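Local atomic coordinates of axin interactor, dorsalization associated protein (Danio rerio, PDB entry 2QZQ), a protein that acts as a ventralizing factor in the zebrafish embryo, binding axin, disrupting its homodimers and so inhibiting axin-mediated JNK activation. Residues E89-K94 with T100-F105; G24-G29 with L136-P141; Q52-A57 with I65-D70. All coordinates share one frame; numbering follows the deposited sequence.

Contact 1 (E89-K94 with T100-F105); sequences EFKHYK and TSTKCF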
ATOM      1  N   GLU A  89      -0.625   4.230   0.050  1.00 15.01           N
ATOM      2  CA  GLU A  89      -1.341   5.514  -0.086  1.00 15.51           C
ATOM      3  C   GLU A  89      -2.059   5.501  -1.416  1.00 15.23           C
ATOM      4  O   GLU A  89      -1.418   5.342  -2.437  1.00 15.81           O
ATOM      5  CB  GLU A  89      -0.371   6.680  -0.076  1.00 14.98           C
ATOM      6  CG  GLU A  89       0.340   6.892   1.255  1.00 16.75           C
ATOM      7  CD  GLU A  89       1.327   8.029   1.170  1.00 19.84           C
ATOM      8  OE1 GLU A  89       2.426   7.812   0.612  1.00 21.89           O
ATOM      9  OE2 GLU A  89       0.985   9.127   1.639  1.00 20.29           O
ATOM     10  N   PHE A  90      -3.377   5.671  -1.376  1.00 15.08           N
ATOM     11  CA  PHE A  90      -4.194   5.694  -2.567  1.00 15.52           C
ATOM     12  C   PHE A  90      -4.260   7.132  -3.065  1.00 15.55           C
ATOM     13  O   PHE A  90      -4.658   8.039  -2.331  1.00 14.94           O
ATOM     14  CB  PHE A  90      -5.581   5.166  -2.270  1.00 15.67           C
ATOM     15  CG  PHE A  90      -6.521   5.228  -3.448  1.00 15.73           C
ATOM     16  CD1 PHE A  90      -6.636   4.160  -4.308  1.00 14.17           C
ATOM     17  CD2 PHE A  90      -7.279   6.386  -3.686  1.00 13.72           C
ATOM     18  CE1 PHE A  90      -7.517   4.235  -5.404  1.00 17.24           C
ATOM     19  CE2 PHE A  90      -8.136   6.471  -4.747  1.00 14.81           C
ATOM     20  CZ  PHE A  90      -8.267   5.385  -5.615  1.00 15.85           C
ATOM     21  N   LYS A  91      -3.816   7.317  -4.311  1.00 15.84           N
ATOM     22  CA  LYS A  91      -3.728   8.640  -4.920  1.00 15.78           C
ATOM     23  C   LYS A  91      -4.556   8.697  -6.191  1.00 16.10           C
ATOM     24  O   LYS A  91      -4.747   7.686  -6.870  1.00 16.51           O
ATOM     25  CB  LYS A  91      -2.274   8.953  -5.214  1.00 15.78           C
ATOM     26  CG  LYS A  91      -1.429   9.148  -3.913  1.00 16.57           C
ATOM     27  CD  LYS A  91       0.004   9.434  -4.232  1.00 15.54           C
ATOM     28  CE  LYS A  91       0.867   9.437  -2.994  1.00 17.42           C
ATOM     29  NZ  LYS A  91       2.308   9.546  -3.392  1.00 18.08           N
ATOM     30  N   HIS A  92      -5.039   9.898  -6.521  1.00 16.16           N
ATOM     31  CA  HIS A  92      -5.926  10.073  -7.656  1.00 15.41           C
ATOM     32  C   HIS A  92      -5.881  11.543  -8.094  1.00 15.70           C
ATOM     33  O   HIS A  92      -5.456  12.441  -7.327  1.00 15.17           O
ATOM     34  CB  HIS A  92      -7.361   9.572  -7.355  1.00 15.47           C
ATOM     35  CG  HIS A  92      -8.099  10.392  -6.332  1.00 17.33           C
ATOM     36  ND1 HIS A  92      -7.663  10.540  -5.029  1.00 22.09           N
ATOM     37  CD2 HIS A  92      -9.228  11.129  -6.429  1.00 18.11           C
ATOM     38  CE1 HIS A  92      -8.491  11.333  -4.375  1.00 20.21           C
ATOM     39  NE2 HIS A  92      -9.453  11.697  -5.199  1.00 23.43           N
ATOM     40  N   TYR A  93      -6.310  11.758  -9.333  1.00 15.32           N
ATOM     41  CA  TYR A  93      -6.281  13.093  -9.942  1.00 16.79           C
ATOM     42  C   TYR A  93      -7.576  13.815  -9.627  1.00 16.06           C
ATOM     43  O   TYR A  93      -8.644  13.304  -9.944  1.00 16.33           O
ATOM     44  CB  TYR A  93      -6.155  12.951 -11.472  1.00 17.00           C
ATOM     45  CG  TYR A  93      -6.217  14.288 -12.199  1.00 17.49           C
ATOM     46  CD1 TYR A  93      -5.137  15.159 -12.148  1.00 18.15           C
ATOM     47  CD2 TYR A  93      -7.359  14.671 -12.908  1.00 18.89           C
ATOM     48  CE1 TYR A  93      -5.164  16.404 -12.817  1.00 18.25           C
ATOM     49  CE2 TYR A  93      -7.399  15.901 -13.584  1.00 20.26           C
ATOM     50  CZ  TYR A  93      -6.306  16.762 -13.524  1.00 18.03           C
ATOM     51  OH  TYR A  93      -6.330  17.992 -14.175  1.00 20.20           O
ATOM     52  N   LYS A  94      -7.483  15.014  -9.046  1.00 16.77           N
ATOM     53  CA  LYS A  94      -8.686  15.807  -8.717  1.00 17.84           C
ATOM     54  C   LYS A  94      -8.921  16.841  -9.822  1.00 17.38           C
ATOM     55  O   LYS A  94      -8.149  17.811  -9.950  1.00 17.35           O
ATOM     56  CB  LYS A  94      -8.538  16.503  -7.363  1.00 19.16           C
ATOM     57  CG  LYS A  94      -8.524  15.544  -6.172  1.00 21.05           C
ATOM     58  CD  LYS A  94      -8.443  16.345  -4.886  1.00 27.98           C
ATOM     59  CE  LYS A  94      -9.768  16.357  -4.113  1.00 30.85           C
ATOM     60  NZ  LYS A  94      -9.484  16.663  -2.657  1.00 30.46           N
ATOM     61  N   THR A 100      -2.689  15.787  -8.277  1.00 22.06           N
ATOM     62  CA  THR A 100      -2.851  14.496  -7.602  1.00 22.91           C
ATOM     63  C   THR A 100      -2.939  14.660  -6.090  1.00 23.01           C
ATOM     64  O   THR A 100      -2.149  15.389  -5.487  1.00 24.18           O
ATOM     65  CB  THR A 100      -1.669  13.597  -7.930  1.00 23.01           C
ATOM     66  OG1 THR A 100      -1.683  13.340  -9.333  1.00 27.29           O
ATOM     67  CG2 THR A 100      -1.753  12.223  -7.148  1.00 23.12           C
ATOM     68  N   SER A 101      -3.911  13.978  -5.490  1.00 21.63           N
ATOM     69  CA  SER A 101      -4.204  14.105  -4.073  1.00 21.24           C
ATOM     70  C   SER A 101      -4.085  12.691  -3.490  1.00 20.11           C
ATOM     71  O   SER A 101      -4.389  11.714  -4.163  1.00 18.12           O
ATOM     72  CB  SER A 101      -5.626  14.639  -3.891  1.00 21.27           C
ATOM     73  OG  SER A 101      -6.080  14.624  -2.526  1.00 22.55           O
ATOM     74  N   THR A 102      -3.587  12.608  -2.266  1.00 19.63           N
ATOM     75  CA  THR A 102      -3.666  11.386  -1.478  1.00 19.35           C
ATOM     76  C   THR A 102      -5.033  11.410  -0.807  1.00 18.24           C
ATOM     77  O   THR A 102      -5.362  12.354  -0.110  1.00 19.20           O
ATOM     78  CB  THR A 102      -2.596  11.354  -0.395  1.00 19.83           C
ATOM     79  OG1 THR A 102      -1.311  11.483  -1.001  1.00 23.51           O
ATOM     80  CG2 THR A 102      -2.662  10.039   0.359  1.00 20.91           C
ATOM     81  N   LYS A 103      -5.846  10.395  -1.061  1.00 16.08           N
ATOM     82  CA  LYS A 103      -7.185  10.318  -0.503  1.00 15.90           C
ATOM     83  C   LYS A 103      -7.145   9.659   0.862  1.00 15.79           C
ATOM     84  O   LYS A 103      -7.811  10.079   1.813  1.00 15.95           O
ATOM     85  CB  LYS A 103      -8.027   9.441  -1.424  1.00 15.50           C
ATOM     86  CG  LYS A 103      -9.502   9.299  -1.029  1.00 16.32           C
ATOM     87  CD  LYS A 103     -10.206   8.553  -2.177  1.00 19.58           C
ATOM     88  CE  LYS A 103     -11.672   8.439  -1.946  1.00 22.62           C
ATOM     89  NZ  LYS A 103     -12.284   9.783  -2.182  1.00 24.45           N
ATOM     90  N   CYS A 104      -6.369   8.590   0.953  1.00 15.38           N
ATOM     91  CA  CYS A 104      -6.398   7.763   2.161  1.00 14.67           C
ATOM     92  C   CYS A 104      -5.193   6.853   2.145  1.00 14.17           C
ATOM     93  O   CYS A 104      -4.478   6.770   1.144  1.00 14.42           O
ATOM     94  CB  CYS A 104      -7.707   6.956   2.204  1.00 13.79           C
ATOM     95  SG  CYS A 104      -7.972   5.900   0.717  1.00 16.48           S
ATOM     96  N   PHE A 105      -4.948   6.193   3.273  1.00 14.24           N
ATOM     97  CA  PHE A 105      -3.823   5.285   3.383  1.00 14.03           C
ATOM     98  C   PHE A 105      -4.137   4.077   4.279  1.00 14.52           C
ATOM     99  O   PHE A 105      -5.081   4.073   5.091  1.00 14.80           O
ATOM    100  CB  PHE A 105      -2.583   6.018   3.897  1.00 13.91           C
ATOM    101  CG  PHE A 105      -2.699   6.475   5.350  1.00 13.71           C
ATOM    102  CD1 PHE A 105      -3.392   7.632   5.678  1.00 14.66           C
ATOM    103  CD2 PHE A 105      -2.124   5.726   6.372  1.00 13.55           C
ATOM    104  CE1 PHE A 105      -3.487   8.059   7.003  1.00 15.31           C
ATOM    105  CE2 PHE A 105      -2.207   6.137   7.721  1.00 13.87           C
ATOM    106  CZ  PHE A 105      -2.893   7.293   8.039  1.00 17.87           C
TER
HETATM  107  O   HOH W   1       0.738  11.642   0.753  1.00 25.78           O
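F90 faces both K103 and C104 in a beta bulge of the antiparallel hairpin made by strands 85-94 and 99-109, part of the beta sandwich of this C-terminal, C2-type domain. The O of F90 accepts from K103 N at 2.9 Å, while its N donates to C104 O at 3.0 Å. Past the bulge the register has shifted by one residue, and H92 and S101 form a regular hydrogen-bonded pair through two backbone bonds.

The side chain of K103 leaves toward the opposite strand. With CG anti to its own backbone N (chi1 -177°), it runs alongside the F90 side chain in the same direction, and its CB sits at the ring edge, 3.9 Å from F90 CD2. That course carries NZ onward to a salt bridge with D27. C104 lies on the same face of the sheet as F90. Its SG is 5.3 Å from the centroid of the F90 ring, an oblique sulfur-aromatic contact.

On the other face, K91 stretches out past T102, bringing CE to 3.6 Å from T102 OG1, and its NZ is hydrogen-bonded to T37 OG1 of strand 34-41. E89 comes up on the far side of T102, and its OE2 is hydrogen-bonded to T127 OG1. A water also donates to that E89 OE2 at 2.7 Å, and the same water is hydrogen-bonded to T102 OG1, joining the two strands through solvent.

Contact 2 (G24-G29 with L136-P141); sequences GLKDAG and LLTKKP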
ATOM      1  N   GLY A  24     -11.439  -1.179  -1.895  1.00 14.43           N
ATOM      2  CA  GLY A  24     -12.819  -0.749  -1.718  1.00 15.02           C
ATOM      3  C   GLY A  24     -12.872   0.695  -1.264  1.00 15.59           C
ATOM      4  O   GLY A  24     -12.174   1.096  -0.305  1.00 16.17           O
ATOM      5  N   LEU A  25     -13.690   1.479  -1.955  1.00 15.75           N
ATOM      6  CA  LEU A  25     -13.912   2.881  -1.610  1.00 15.48           C
ATOM      7  C   LEU A  25     -15.364   3.227  -1.957  1.00 16.78           C
ATOM      8  O   LEU A  25     -15.895   2.772  -2.973  1.00 15.87           O
ATOM      9  CB  LEU A  25     -12.930   3.789  -2.380  1.00 15.89           C
ATOM     10  CG  LEU A  25     -11.413   3.640  -2.159  1.00 14.80           C
ATOM     11  CD1 LEU A  25     -10.588   4.343  -3.272  1.00 15.48           C
ATOM     12  CD2 LEU A  25     -10.979   4.170  -0.816  1.00 13.80           C
ATOM     13  N   LYS A  26     -16.031   3.997  -1.106  1.00 17.11           N
ATOM     14  CA  LYS A  26     -17.441   4.304  -1.349  1.00 20.00           C
ATOM     15  C   LYS A  26     -17.600   4.981  -2.720  1.00 19.28           C
ATOM     16  O   LYS A  26     -18.589   4.802  -3.401  1.00 19.03           O
ATOM     17  CB  LYS A  26     -17.991   5.230  -0.253  1.00 20.76           C
ATOM     18  CG  LYS A  26     -18.315   4.536   1.067  1.00 26.88           C
ATOM     19  CD  LYS A  26     -17.899   5.377   2.295  1.00 32.54           C
ATOM     20  CE  LYS A  26     -19.016   6.247   2.856  1.00 35.95           C
ATOM     21  NZ  LYS A  26     -18.890   6.331   4.367  1.00 35.70           N
ATOM     22  N   ASP A  27     -16.586   5.729  -3.110  1.00 19.13           N
ATOM     23  CA  ASP A  27     -16.620   6.531  -4.336  1.00 18.66           C
ATOM     24  C   ASP A  27     -15.528   6.042  -5.294  1.00 17.91           C
ATOM     25  O   ASP A  27     -15.016   6.827  -6.082  1.00 16.86           O
ATOM     26  CB  ASP A  27     -16.445   8.023  -3.998  1.00 19.01           C
ATOM     27  CG  ASP A  27     -15.227   8.294  -3.120  1.00 21.68           C
ATOM     28  OD1 ASP A  27     -14.520   7.327  -2.727  1.00 22.37           O
ATOM     29  OD2 ASP A  27     -14.971   9.481  -2.817  1.00 21.85           O
ATOM     30  N   ALA A  28     -15.199   4.735  -5.248  1.00 16.78           N
ATOM     31  CA  ALA A  28     -14.097   4.177  -6.066  1.00 16.50           C
ATOM     32  C   ALA A  28     -14.190   4.580  -7.542  1.00 16.47           C
ATOM     33  O   ALA A  28     -13.234   5.089  -8.112  1.00 16.04           O
ATOM     34  CB  ALA A  28     -14.048   2.636  -5.958  1.00 16.57           C
ATOM     35  N   GLY A  29     -15.354   4.345  -8.143  1.00 16.30           N
ATOM     36  CA  GLY A  29     -15.573   4.593  -9.575  1.00 17.01           C
ATOM     37  C   GLY A  29     -15.450   6.057 -10.025  1.00 17.33           C
ATOM     38  O   GLY A  29     -15.279   6.323 -11.220  1.00 17.27           O
ATOM     39  N   LEU A 136     -10.564   7.108  10.693  1.00 15.40           N
ATOM     40  CA  LEU A 136     -11.075   6.040   9.807  1.00 14.81           C
ATOM     41  C   LEU A 136     -11.858   6.649   8.669  1.00 14.92           C
ATOM     42  O   LEU A 136     -12.709   7.518   8.884  1.00 14.13           O
ATOM     43  CB  LEU A 136     -11.952   5.062  10.606  1.00 15.23           C
ATOM     44  CG  LEU A 136     -12.420   3.784   9.881  1.00 15.71           C
ATOM     45  CD1 LEU A 136     -11.229   2.921   9.526  1.00 15.89           C
ATOM     46  CD2 LEU A 136     -13.370   2.977  10.763  1.00 14.30           C
ATOM     47  N   LEU A 137     -11.590   6.189   7.444  1.00 14.97           N
ATOM     48  CA  LEU A 137     -12.306   6.710   6.288  1.00 15.35           C
ATOM     49  C   LEU A 137     -13.806   6.344   6.296  1.00 15.93           C
ATOM     50  O   LEU A 137     -14.668   7.190   6.063  1.00 15.38           O
ATOM     51  CB  LEU A 137     -11.621   6.227   4.981  1.00 14.80           C
ATOM     52  CG  LEU A 137     -12.178   6.780   3.665  1.00 15.71           C
ATOM     53  CD1 LEU A 137     -11.943   8.252   3.547  1.00 15.79           C
ATOM     54  CD2 LEU A 137     -11.530   6.056   2.490  1.00 14.65           C
ATOM     55  N   THR A 138     -14.106   5.064   6.540  1.00 16.77           N
ATOM     56  CA  THR A 138     -15.461   4.570   6.530  1.00 16.78           C
ATOM     57  C   THR A 138     -15.567   3.350   7.436  1.00 17.06           C
ATOM     58  O   THR A 138     -14.579   2.642   7.661  1.00 16.39           O
ATOM     59  CB  THR A 138     -15.938   4.205   5.099  1.00 17.23           C
ATOM     60  OG1 THR A 138     -17.317   3.790   5.148  1.00 18.08           O
ATOM     61  CG2 THR A 138     -15.079   3.081   4.484  1.00 17.69           C
ATOM     62  N   LYS A 139     -16.759   3.144   7.991  1.00 17.35           N
ATOM     63  CA  LYS A 139     -17.062   1.934   8.752  1.00 18.78           C
ATOM     64  C   LYS A 139     -17.623   0.858   7.832  1.00 18.65           C
ATOM     65  O   LYS A 139     -17.781  -0.293   8.254  1.00 18.52           O
ATOM     66  CB  LYS A 139     -18.076   2.217   9.855  1.00 19.30           C
ATOM     67  CG  LYS A 139     -17.475   2.898  11.061  1.00 20.48           C
ATOM     68  CD  LYS A 139     -18.288   2.525  12.269  1.00 26.18           C
ATOM     69  CE  LYS A 139     -17.764   3.232  13.440  1.00 28.08           C
ATOM     70  NZ  LYS A 139     -17.913   4.700  13.254  1.00 28.84           N
ATOM     71  N   LYS A 140     -17.905   1.229   6.577  1.00 19.02           N
ATOM     72  CA  LYS A 140     -18.328   0.239   5.577  1.00 19.60           C
ATOM     73  C   LYS A 140     -17.226  -0.812   5.321  1.00 18.64           C
ATOM     74  O   LYS A 140     -16.021  -0.533   5.456  1.00 17.57           O
ATOM     75  CB  LYS A 140     -18.752   0.923   4.281  1.00 20.66           C
ATOM     76  CG  LYS A 140     -20.059   1.716   4.416  1.00 24.90           C
ATOM     77  CD  LYS A 140     -20.426   2.387   3.116  1.00 30.86           C
ATOM     78  CE  LYS A 140     -21.887   2.829   3.143  1.00 33.50           C
ATOM     79  NZ  LYS A 140     -22.268   3.561   1.899  1.00 38.14           N
ATOM     80  N   PRO A 141     -17.636  -2.042   4.963  1.00 18.67           N
ATOM     81  CA  PRO A 141     -16.659  -3.101   4.736  1.00 18.50           C
ATOM     82  C   PRO A 141     -15.963  -2.913   3.380  1.00 18.40           C
ATOM     83  O   PRO A 141     -16.039  -3.777   2.495  1.00 18.53           O
ATOM     84  CB  PRO A 141     -17.518  -4.374   4.768  1.00 18.23           C
ATOM     85  CG  PRO A 141     -18.859  -3.920   4.274  1.00 18.09           C
ATOM     86  CD  PRO A 141     -19.023  -2.511   4.773  1.00 18.65           C
TER
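K26 reaches from the turn after strand 15-24 to T138 and K140, in the loop between strands 116-124 and 144-151, so this is a loop-to-loop contact at the border of the C2-type sandwich. A type I beta turn from L25 to A28, closed by A28 N bonding L25 O at 3.1 Å, sets K26 facing the other loop.

T138 is the acceptor that both sides share. Its OG1 takes the backbone N-H of K140 at 3.0 Å with an N-H...O angle of 157°, which makes an ST turn, and it also accepts from K26 NZ at 3.1 Å. A chi1 of -177° swings the hydroxyl to the side opposite the threonine's own N, where both donors reach it. The lysine chain bends at chi2, chi3 and chi4, so that CD as well as NZ lies against the threonine, with K26 CD 3.3 Å from T138 OG1. With an alanine here, K26 NZ would probably lose its bond to this loop and K140 N the side-chain acceptor that closes the turn.

K140 crosses K26 at about a right angle, its CD 3.6 Å from K26 CG. K26 NZ lies 5.0 Å from K140 NZ, and their like charges would be expected to disfavour a closer approach at this surface.

On the inner side, L25 CD2 meets L137 CD2 at 3.8 Å, the two side chains also crossing at about a right angle. Both leucines rest on strand 116-124, L25 on L122 and L137 on K124. Residues 24-29 fall in the axin-binding region inferred by similarity. What the contact joins are two connecting loops at one end of the antiparallel C2-type beta sandwich, one holding a type I turn and the other an ST turn.

Contact 3 (Q52-A57 with I65-D70); sequences QDTPVA and IHFSVD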
ATOM      1  N   GLN A  52       7.689   3.276  -4.113  1.00 23.76           N
ATOM      2  CA  GLN A  52       7.259   2.695  -5.375  1.00 23.38           C
ATOM      3  C   GLN A  52       5.796   3.016  -5.706  1.00 23.58           C
ATOM      4  O   GLN A  52       4.914   2.829  -4.861  1.00 23.39           O
ATOM      5  CB  GLN A  52       7.400   1.182  -5.348  1.00 23.48           C
ATOM      6  CG  GLN A  52       8.815   0.632  -5.094  1.00 23.53           C
ATOM      7  CD  GLN A  52       8.788  -0.863  -4.985  1.00 23.20           C
ATOM      8  OE1 GLN A  52       8.718  -1.560  -5.996  1.00 26.43           O
ATOM      9  NE2 GLN A  52       8.801  -1.378  -3.752  1.00 20.31           N
ATOM     10  N   ASP A  53       5.544   3.476  -6.937  1.00 23.12           N
ATOM     11  CA  ASP A  53       4.176   3.759  -7.399  1.00 22.43           C
ATOM     12  C   ASP A  53       3.655   2.653  -8.285  1.00 21.96           C
ATOM     13  O   ASP A  53       4.334   2.249  -9.239  1.00 23.34           O
ATOM     14  CB  ASP A  53       4.122   5.073  -8.197  1.00 22.16           C
ATOM     15  CG  ASP A  53       4.312   6.295  -7.349  1.00 24.19           C
ATOM     16  OD1 ASP A  53       4.339   6.209  -6.089  1.00 22.46           O
ATOM     17  OD2 ASP A  53       4.419   7.389  -7.953  1.00 23.81           O
ATOM     18  N   THR A  54       2.447   2.167  -8.025  1.00 21.03           N
ATOM     19  CA  THR A  54       1.833   1.281  -9.004  1.00 20.00           C
ATOM     20  C   THR A  54       1.579   2.098 -10.280  1.00 21.35           C
ATOM     21  O   THR A  54       1.525   3.349 -10.232  1.00 19.93           O
ATOM     22  CB  THR A  54       0.496   0.616  -8.578  1.00 20.12           C
ATOM     23  OG1 THR A  54      -0.567   1.582  -8.583  1.00 18.45           O
ATOM     24  CG2 THR A  54       0.585  -0.121  -7.192  1.00 17.30           C
ATOM     25  N   PRO A  55       1.463   1.401 -11.423  1.00 21.70           N
ATOM     26  CA  PRO A  55       0.840   2.057 -12.571  1.00 21.82           C
ATOM     27  C   PRO A  55      -0.583   2.438 -12.204  1.00 22.11           C
ATOM     28  O   PRO A  55      -1.153   1.908 -11.228  1.00 22.02           O
ATOM     29  CB  PRO A  55       0.766   0.955 -13.622  1.00 21.96           C
ATOM     30  CG  PRO A  55       1.797  -0.073 -13.210  1.00 22.75           C
ATOM     31  CD  PRO A  55       1.895   0.018 -11.711  1.00 21.86           C
ATOM     32  N   VAL A  56      -1.165   3.334 -13.000  1.00 21.11           N
ATOM     33  CA  VAL A  56      -2.578   3.683 -12.877  1.00 20.02           C
ATOM     34  C   VAL A  56      -3.487   2.482 -13.153  1.00 20.13           C
ATOM     35  O   VAL A  56      -3.289   1.719 -14.107  1.00 19.11           O
ATOM     36  CB  VAL A  56      -2.930   4.907 -13.777  1.00 19.99           C
ATOM     37  CG1 VAL A  56      -4.444   5.067 -13.976  1.00 19.68           C
ATOM     38  CG2 VAL A  56      -2.359   6.152 -13.160  1.00 20.75           C
ATOM     39  N   ALA A  57      -4.478   2.307 -12.292  1.00 19.50           N
ATOM     40  CA  ALA A  57      -5.426   1.223 -12.424  1.00 20.98           C
ATOM     41  C   ALA A  57      -6.596   1.691 -13.293  1.00 22.20           C
ATOM     42  O   ALA A  57      -7.104   2.811 -13.118  1.00 22.80           O
ATOM     43  CB  ALA A  57      -5.926   0.783 -11.043  1.00 20.42           C
ATOM     44  N   ILE A  65     -11.679  -0.547  -7.052  1.00 18.97           N
ATOM     45  CA  ILE A  65     -10.717  -0.395  -8.117  1.00 18.73           C
ATOM     46  C   ILE A  65      -9.831  -1.616  -8.022  1.00 19.05           C
ATOM     47  O   ILE A  65      -9.240  -1.884  -6.973  1.00 16.54           O
ATOM     48  CB  ILE A  65      -9.908   0.906  -7.958  1.00 18.77           C
ATOM     49  CG1 ILE A  65     -10.828   2.098  -8.236  1.00 19.27           C
ATOM     50  CG2 ILE A  65      -8.699   0.954  -8.916  1.00 19.09           C
ATOM     51  CD1 ILE A  65     -10.464   3.311  -7.432  1.00 19.53           C
ATOM     52  N   HIS A  66      -9.768  -2.365  -9.123  1.00 19.40           N
ATOM     53  CA  HIS A  66      -8.930  -3.562  -9.218  1.00 19.88           C
ATOM     54  C   HIS A  66      -7.548  -3.206  -9.765  1.00 20.65           C
ATOM     55  O   HIS A  66      -7.434  -2.486 -10.760  1.00 20.78           O
ATOM     56  CB  HIS A  66      -9.634  -4.633 -10.064  1.00 19.90           C
ATOM     57  CG  HIS A  66     -10.939  -5.067  -9.474  1.00 20.26           C
ATOM     58  ND1 HIS A  66     -12.115  -4.383  -9.680  1.00 22.70           N
ATOM     59  CD2 HIS A  66     -11.232  -6.062  -8.614  1.00 19.69           C
ATOM     60  CE1 HIS A  66     -13.082  -4.944  -8.981  1.00 19.83           C
ATOM     61  NE2 HIS A  66     -12.569  -5.965  -8.323  1.00 23.49           N
ATOM     62  N   PHE A  67      -6.511  -3.686  -9.073  1.00 20.18           N
ATOM     63  CA  PHE A  67      -5.122  -3.431  -9.398  1.00 20.72           C
ATOM     64  C   PHE A  67      -4.455  -4.683  -9.953  1.00 22.05           C
ATOM     65  O   PHE A  67      -3.850  -4.636 -11.045  1.00 21.56           O
ATOM     66  CB  PHE A  67      -4.344  -2.967  -8.148  1.00 20.50           C
ATOM     67  CG  PHE A  67      -4.503  -1.497  -7.841  1.00 19.22           C
ATOM     68  CD1 PHE A  67      -3.555  -0.567  -8.276  1.00 19.63           C
ATOM     69  CD2 PHE A  67      -5.631  -1.037  -7.154  1.00 19.17           C
ATOM     70  CE1 PHE A  67      -3.727   0.801  -8.000  1.00 17.84           C
ATOM     71  CE2 PHE A  67      -5.818   0.328  -6.885  1.00 18.21           C
ATOM     72  CZ  PHE A  67      -4.865   1.252  -7.307  1.00 17.27           C
ATOM     73  N   SER A  68      -4.575  -5.789  -9.195  1.00 22.25           N
ATOM     74  CA  SER A  68      -3.942  -7.073  -9.529  1.00 23.09           C
ATOM     75  C   SER A  68      -2.498  -6.875  -9.956  1.00 23.16           C
ATOM     76  O   SER A  68      -2.119  -7.229 -11.071  1.00 23.97           O
ATOM     77  CB  SER A  68      -4.725  -7.797 -10.630  1.00 22.78           C
ATOM     78  OG  SER A  68      -6.098  -7.893 -10.305  1.00 22.74           O
ATOM     79  N   VAL A  69      -1.701  -6.292  -9.069  1.00 23.18           N
ATOM     80  CA  VAL A  69      -0.305  -6.025  -9.339  1.00 22.98           C
ATOM     81  C   VAL A  69       0.562  -6.410  -8.142  1.00 23.09           C
ATOM     82  O   VAL A  69       0.172  -6.189  -6.989  1.00 22.01           O
ATOM     83  CB  VAL A  69      -0.090  -4.542  -9.739  1.00 22.89           C
ATOM     84  CG1 VAL A  69      -0.321  -3.590  -8.545  1.00 23.15           C
ATOM     85  CG2 VAL A  69       1.291  -4.343 -10.366  1.00 23.64           C
ATOM     86  N   ASP A  70       1.731  -6.995  -8.419  1.00 23.21           N
ATOM     87  CA  ASP A  70       2.687  -7.365  -7.368  1.00 23.78           C
ATOM     88  C   ASP A  70       3.635  -6.222  -7.062  1.00 23.48           C
ATOM     89  O   ASP A  70       4.183  -5.589  -7.970  1.00 24.23           O
ATOM     90  CB  ASP A  70       3.524  -8.589  -7.765  1.00 24.01           C
ATOM     91  CG  ASP A  70       2.718  -9.861  -7.847  1.00 27.32           C
ATOM     92  OD1 ASP A  70       1.539  -9.907  -7.393  1.00 28.75           O
ATOM     93  OD2 ASP A  70       3.296 -10.845  -8.378  1.00 31.14           O
TER
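A57 presses its methyl onto F67 and I65, and this end of the contact is the tight one. A57 CB stands over the middle of the F67 ring, 3.8 Å from its centroid and 12° off the normal, a clear CH-pi contact. The same A57 CB is 3.5 Å from I65 CG2, closer than usual for two carbons, so the methyl rests snugly on ring face and isoleucine branch at once.

T54 comes to the ring differently, at its edge: T54 OG1 lies near the ring plane, 3.3 Å from F67 CE1. The hydroxyl is fixed there by two bonds, donating to P55 O at 2.7 Å and taking the N-H of I36. With T54 OG1 between the backbone N and carbonyl carbon (chi1 73°), CG2 is left to meet V69.

This connection carries the chain from edge strand 52-53, beside strand 34-41, across the sandwich of the C2 fold to short strand 59-60, which leads on to strand 64-72. No hydrogen bond joins the two segments, whose contact rests mainly on side chains. Strand 64-72 carries a G1 beta bulge at S68 and V69, both opposite I20 of strand 15-24.

At the T54 end the fit is looser. V69 CG1 meets T54 CG2 at 3.8 Å, the two side chains slanting past each other, and solvent-exposed P55 adds little more than its O, 4.3 Å from F67 CE1.

How the contacts relate
Contact 2 is a surface affair between two loops, while contacts 1 and 3 are partly buried and involve strands of the sandwich. Their chemistry follows: contact 1 pairs two strands through backbone bonds, contact 3 relies on methyl, ring and hydroxyl packing, and contact 2 sets a lysine-threonine bond and a lysine pair beside two leucines. No two contacts share the same pair of elements, yet they touch one another. L25 of contact 2 packs on F90 and C104 of contact 1, and L137 joins it against C104. I65 of contact 3 reaches both F90 and the 24-29 turn. Apart from this apolar packing, D27 of that turn holds K103 in a salt bridge.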